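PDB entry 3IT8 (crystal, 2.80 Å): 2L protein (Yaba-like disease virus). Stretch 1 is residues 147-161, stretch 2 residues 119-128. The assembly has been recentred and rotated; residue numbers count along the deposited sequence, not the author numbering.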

# COMPACT_ATOMS: atom_id res chain seq x y z
N LEU D 147 24.57 -35.63 3.01
CA LEU D 147 24.07 -34.93 1.82
C LEU D 147 22.68 -34.34 1.98
O LEU D 147 22.11 -33.81 1.02
CB LEU D 147 24.07 -35.87 0.61
CG LEU D 147 25.46 -36.31 0.15
CD1 LEU D 147 25.33 -37.31 -0.96
CD2 LEU D 147 26.25 -35.08 -0.32
N TRP D 148 22.13 -34.42 3.19
CA TRP D 148 20.80 -33.89 3.47
C TRP D 148 20.60 -32.48 2.91
O TRP D 148 19.55 -32.17 2.33
CB TRP D 148 20.54 -33.89 4.97
CG TRP D 148 19.18 -33.41 5.33
CD1 TRP D 148 18.86 -32.32 6.11
CD2 TRP D 148 17.94 -33.99 4.92
NE1 TRP D 148 17.49 -32.20 6.20
CE2 TRP D 148 16.90 -33.21 5.48
CE3 TRP D 148 17.60 -35.10 4.13
CZ2 TRP D 148 15.55 -33.50 5.28
CZ3 TRP D 148 16.26 -35.39 3.93
CH2 TRP D 148 15.25 -34.59 4.51
N LYS D 149 21.61 -31.63 3.07
CA LYS D 149 21.51 -30.26 2.60
C LYS D 149 21.19 -30.23 1.12
O LYS D 149 20.44 -29.37 0.66
CB LYS D 149 22.80 -29.48 2.89
CG LYS D 149 23.15 -29.40 4.39
CD LYS D 149 21.94 -28.98 5.24
CE LYS D 149 22.14 -29.30 6.73
NZ LYS D 149 20.87 -29.29 7.50
N ASP D 150 21.75 -31.17 0.37
CA ASP D 150 21.49 -31.21 -1.06
C ASP D 150 20.09 -31.71 -1.34
O ASP D 150 19.44 -31.25 -2.28
CB ASP D 150 22.52 -32.09 -1.77
CG ASP D 150 23.89 -31.45 -1.84
OD1 ASP D 150 23.96 -30.28 -2.26
OD2 ASP D 150 24.88 -32.10 -1.47
N VAL D 151 19.61 -32.65 -0.52
CA VAL D 151 18.27 -33.17 -0.69
C VAL D 151 17.31 -32.02 -0.52
O VAL D 151 16.47 -31.78 -1.38
CB VAL D 151 17.95 -34.25 0.34
CG1 VAL D 151 16.50 -34.66 0.23
CG2 VAL D 151 18.84 -35.45 0.11
N LYS D 152 17.44 -31.28 0.58
CA LYS D 152 16.58 -30.14 0.86
C LYS D 152 16.54 -29.19 -0.33
O LYS D 152 15.48 -28.75 -0.77
CB LYS D 152 17.08 -29.35 2.07
CG LYS D 152 16.65 -29.88 3.41
CD LYS D 152 17.25 -29.01 4.50
CE LYS D 152 16.78 -29.45 5.87
NZ LYS D 152 17.48 -28.70 6.94
N ALA D 153 17.71 -28.87 -0.84
CA ALA D 153 17.82 -27.96 -1.97
C ALA D 153 17.25 -28.48 -3.28
O ALA D 153 16.45 -27.79 -3.93
CB ALA D 153 19.28 -27.58 -2.15
N TYR D 154 17.65 -29.69 -3.69
CA TYR D 154 17.17 -30.25 -4.94
C TYR D 154 15.71 -30.68 -4.90
O TYR D 154 14.94 -30.30 -5.77
CB TYR D 154 18.04 -31.44 -5.35
CG TYR D 154 19.45 -31.06 -5.69
CD1 TYR D 154 20.50 -31.95 -5.48
CD2 TYR D 154 19.74 -29.81 -6.22
CE1 TYR D 154 21.80 -31.61 -5.79
CE2 TYR D 154 21.03 -29.46 -6.54
CZ TYR D 154 22.06 -30.36 -6.32
OH TYR D 154 23.34 -30.00 -6.66
N LEU D 155 15.34 -31.46 -3.90
CA LEU D 155 13.97 -31.95 -3.80
C LEU D 155 13.06 -30.90 -3.18
O LEU D 155 12.01 -30.56 -3.73
CB LEU D 155 13.93 -33.24 -2.97
CG LEU D 155 12.52 -33.74 -2.64
CD1 LEU D 155 11.75 -34.06 -3.91
CD2 LEU D 155 12.63 -34.98 -1.77
N GLY D 156 13.46 -30.38 -2.03
CA GLY D 156 12.65 -29.38 -1.39
C GLY D 156 12.44 -28.15 -2.26
O GLY D 156 11.32 -27.66 -2.39
N GLY D 157 13.51 -27.66 -2.87
CA GLY D 157 13.40 -26.49 -3.71
C GLY D 157 12.44 -26.66 -4.87
O GLY D 157 11.58 -25.80 -5.12
N PHE D 158 12.59 -27.77 -5.59
CA PHE D 158 11.78 -28.07 -6.74
C PHE D 158 10.32 -28.11 -6.33
O PHE D 158 9.44 -27.55 -7.01
CB PHE D 158 12.18 -29.42 -7.32
CG PHE D 158 11.59 -29.71 -8.66
CD1 PHE D 158 11.86 -28.89 -9.76
CD2 PHE D 158 10.77 -30.82 -8.85
CE1 PHE D 158 11.33 -29.18 -11.01
CE2 PHE D 158 10.23 -31.11 -10.09
CZ PHE D 158 10.51 -30.29 -11.18
N GLU D 159 10.07 -28.78 -5.20
CA GLU D 159 8.71 -28.93 -4.70
C GLU D 159 8.16 -27.62 -4.16
O GLU D 159 6.98 -27.34 -4.27
CB GLU D 159 8.67 -29.99 -3.61
CG GLU D 159 7.30 -30.59 -3.40
CD GLU D 159 7.23 -31.52 -2.22
OE1 GLU D 159 8.19 -32.30 -2.00
OE2 GLU D 159 6.21 -31.50 -1.51
N TYR D 160 9.03 -26.80 -3.59
CA TYR D 160 8.58 -25.54 -3.04
C TYR D 160 8.16 -24.53 -4.09
O TYR D 160 7.23 -23.76 -3.88
CB TYR D 160 9.66 -24.92 -2.18
CG TYR D 160 9.20 -23.64 -1.52
CD1 TYR D 160 8.32 -23.68 -0.44
CD2 TYR D 160 9.62 -22.39 -1.99
CE1 TYR D 160 7.87 -22.50 0.17
CE2 TYR D 160 9.17 -21.21 -1.40
CZ TYR D 160 8.29 -21.28 -0.31
OH TYR D 160 7.80 -20.12 0.25
N MET D 161 8.84 -24.50 -5.23
CA MET D 161 8.49 -23.51 -6.24
C MET D 161 9.05 -23.82 -7.62
O MET D 161 8.42 -23.53 -8.64
CB MET D 161 8.97 -22.14 -5.80
CG MET D 161 8.59 -21.04 -6.74
SD MET D 161 9.24 -19.44 -6.21
CE MET D 161 8.53 -19.32 -4.63
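Stretch 2 119-128: RYHTGDKRFT

How does stretch 2 lie on the helix of stretch 1? It forms a hairpin: strand 119-121 runs in, residues 122-124 turn with helical phi/psi, and strand 126-128 runs back, the strands tied by bonds such as Thr128 N to Arg119 O (2.7 Å). The first strand crosses helix 148-161 at -76°, the second at 71°, with axes 9.3 and 10.7 Å away.

Which bump fills which hollow? Tyr120 points toward the helix and sets its ring against Gly156, where the lack of a side chain leaves a hollow: Gly156 CA lies 3.3 Å from Tyr120 CE2. A CB on Gly156 would come 2.8 Å from Tyr120 OH, a clash.

What packs beside Tyr120? Leu155 CD2 sits over the groove where the side chains of Tyr120 and Phe127 meet, 3.9 Å from Tyr120 CB and 3.6 Å from Phe127 CZ, bridging both strands. At the start of the helix, Trp148 reaches across, its CH2 4.1 Å from Tyr120 CE1 and 3.7 Å from Phe127 CD1, and its CZ2 3.6 Å from Lys125 O, the last two met at the indole edge.

What holds the turn end? Thr122 CG2 abuts the edge of the Tyr160 ring, 3.3 Å from Tyr160 CD1. No hydrogen bond joins the stretches; even Glu159 OE2, 3.2 Å from Tyr120 O, pairs acceptor with acceptor.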

# COMPACT_ATOMS: atom_id res chain seq x y z
N ARG D 119 6.94 -39.14 2.44
CA ARG D 119 6.55 -37.93 1.71
C ARG D 119 7.32 -36.73 2.27
O ARG D 119 7.45 -36.57 3.48
CB ARG D 119 5.04 -37.74 1.89
CG ARG D 119 4.49 -36.41 1.47
CD ARG D 119 2.99 -36.34 1.80
NE ARG D 119 2.19 -37.22 0.96
CZ ARG D 119 1.61 -38.34 1.37
NH1 ARG D 119 1.75 -38.72 2.63
NH2 ARG D 119 0.90 -39.07 0.52
N TYR D 120 7.85 -35.89 1.39
CA TYR D 120 8.63 -34.74 1.82
C TYR D 120 7.75 -33.51 2.00
O TYR D 120 7.08 -33.10 1.07
CB TYR D 120 9.71 -34.41 0.81
CG TYR D 120 10.60 -33.26 1.22
CD1 TYR D 120 11.65 -33.45 2.12
CD2 TYR D 120 10.36 -31.96 0.75
CE1 TYR D 120 12.43 -32.37 2.55
CE2 TYR D 120 11.14 -30.88 1.18
CZ TYR D 120 12.17 -31.10 2.08
OH TYR D 120 12.93 -30.06 2.52
N HIS D 121 7.77 -32.93 3.20
CA HIS D 121 6.96 -31.75 3.47
C HIS D 121 7.77 -30.47 3.44
O HIS D 121 8.72 -30.29 4.20
CB HIS D 121 6.22 -31.89 4.80
CG HIS D 121 5.06 -32.83 4.74
ND1 HIS D 121 4.00 -32.64 3.88
CD2 HIS D 121 4.79 -33.97 5.42
CE1 HIS D 121 3.14 -33.63 4.02
NE2 HIS D 121 3.60 -34.45 4.95
N THR D 122 7.37 -29.59 2.54
CA THR D 122 8.00 -28.30 2.34
C THR D 122 8.03 -27.47 3.62
O THR D 122 8.99 -26.75 3.87
CB THR D 122 7.26 -27.53 1.24
OG1 THR D 122 7.95 -27.72 -0.00
CG2 THR D 122 7.14 -26.06 1.56
N GLY D 123 6.97 -27.58 4.41
CA GLY D 123 6.91 -26.83 5.65
C GLY D 123 7.91 -27.28 6.70
O GLY D 123 8.80 -26.52 7.08
N ASP D 124 7.77 -28.52 7.16
CA ASP D 124 8.67 -29.08 8.16
C ASP D 124 10.10 -29.30 7.67
O ASP D 124 11.01 -29.46 8.48
CB ASP D 124 8.10 -30.41 8.65
CG ASP D 124 6.64 -30.31 9.02
OD1 ASP D 124 6.33 -29.62 10.01
OD2 ASP D 124 5.81 -30.90 8.30
N LYS D 125 10.29 -29.33 6.35
CA LYS D 125 11.62 -29.56 5.77
C LYS D 125 12.18 -30.92 6.22
O LYS D 125 13.31 -31.02 6.68
CB LYS D 125 12.57 -28.43 6.16
CG LYS D 125 12.21 -27.09 5.54
CD LYS D 125 12.98 -25.97 6.21
CE LYS D 125 12.69 -24.62 5.55
NZ LYS D 125 13.39 -24.43 4.23
N ARG D 126 11.36 -31.96 6.08
CA ARG D 126 11.75 -33.31 6.47
C ARG D 126 10.75 -34.29 5.85
O ARG D 126 9.71 -33.89 5.33
CB ARG D 126 11.73 -33.44 7.98
CG ARG D 126 10.32 -33.40 8.54
CD ARG D 126 10.31 -33.26 10.04
NE ARG D 126 8.95 -33.34 10.57
CZ ARG D 126 8.61 -32.97 11.80
NH1 ARG D 126 9.53 -32.50 12.64
NH2 ARG D 126 7.34 -33.08 12.20
N PHE D 127 11.07 -35.58 5.90
CA PHE D 127 10.16 -36.59 5.36
C PHE D 127 9.16 -37.03 6.42
O PHE D 127 9.44 -36.95 7.62
CB PHE D 127 10.93 -37.82 4.87
CG PHE D 127 11.55 -37.66 3.52
CD1 PHE D 127 12.85 -37.20 3.38
CD2 PHE D 127 10.82 -37.95 2.37
CE1 PHE D 127 13.42 -37.03 2.12
CE2 PHE D 127 11.38 -37.79 1.11
CZ PHE D 127 12.68 -37.32 0.98
N THR D 128 8.00 -37.49 5.98
CA THR D 128 6.97 -37.97 6.88
C THR D 128 6.39 -39.27 6.36
O THR D 128 6.16 -39.41 5.16
CB THR D 128 5.83 -36.98 7.00
OG1 THR D 128 6.36 -35.68 7.28
CG2 THR D 128 4.89 -37.40 8.13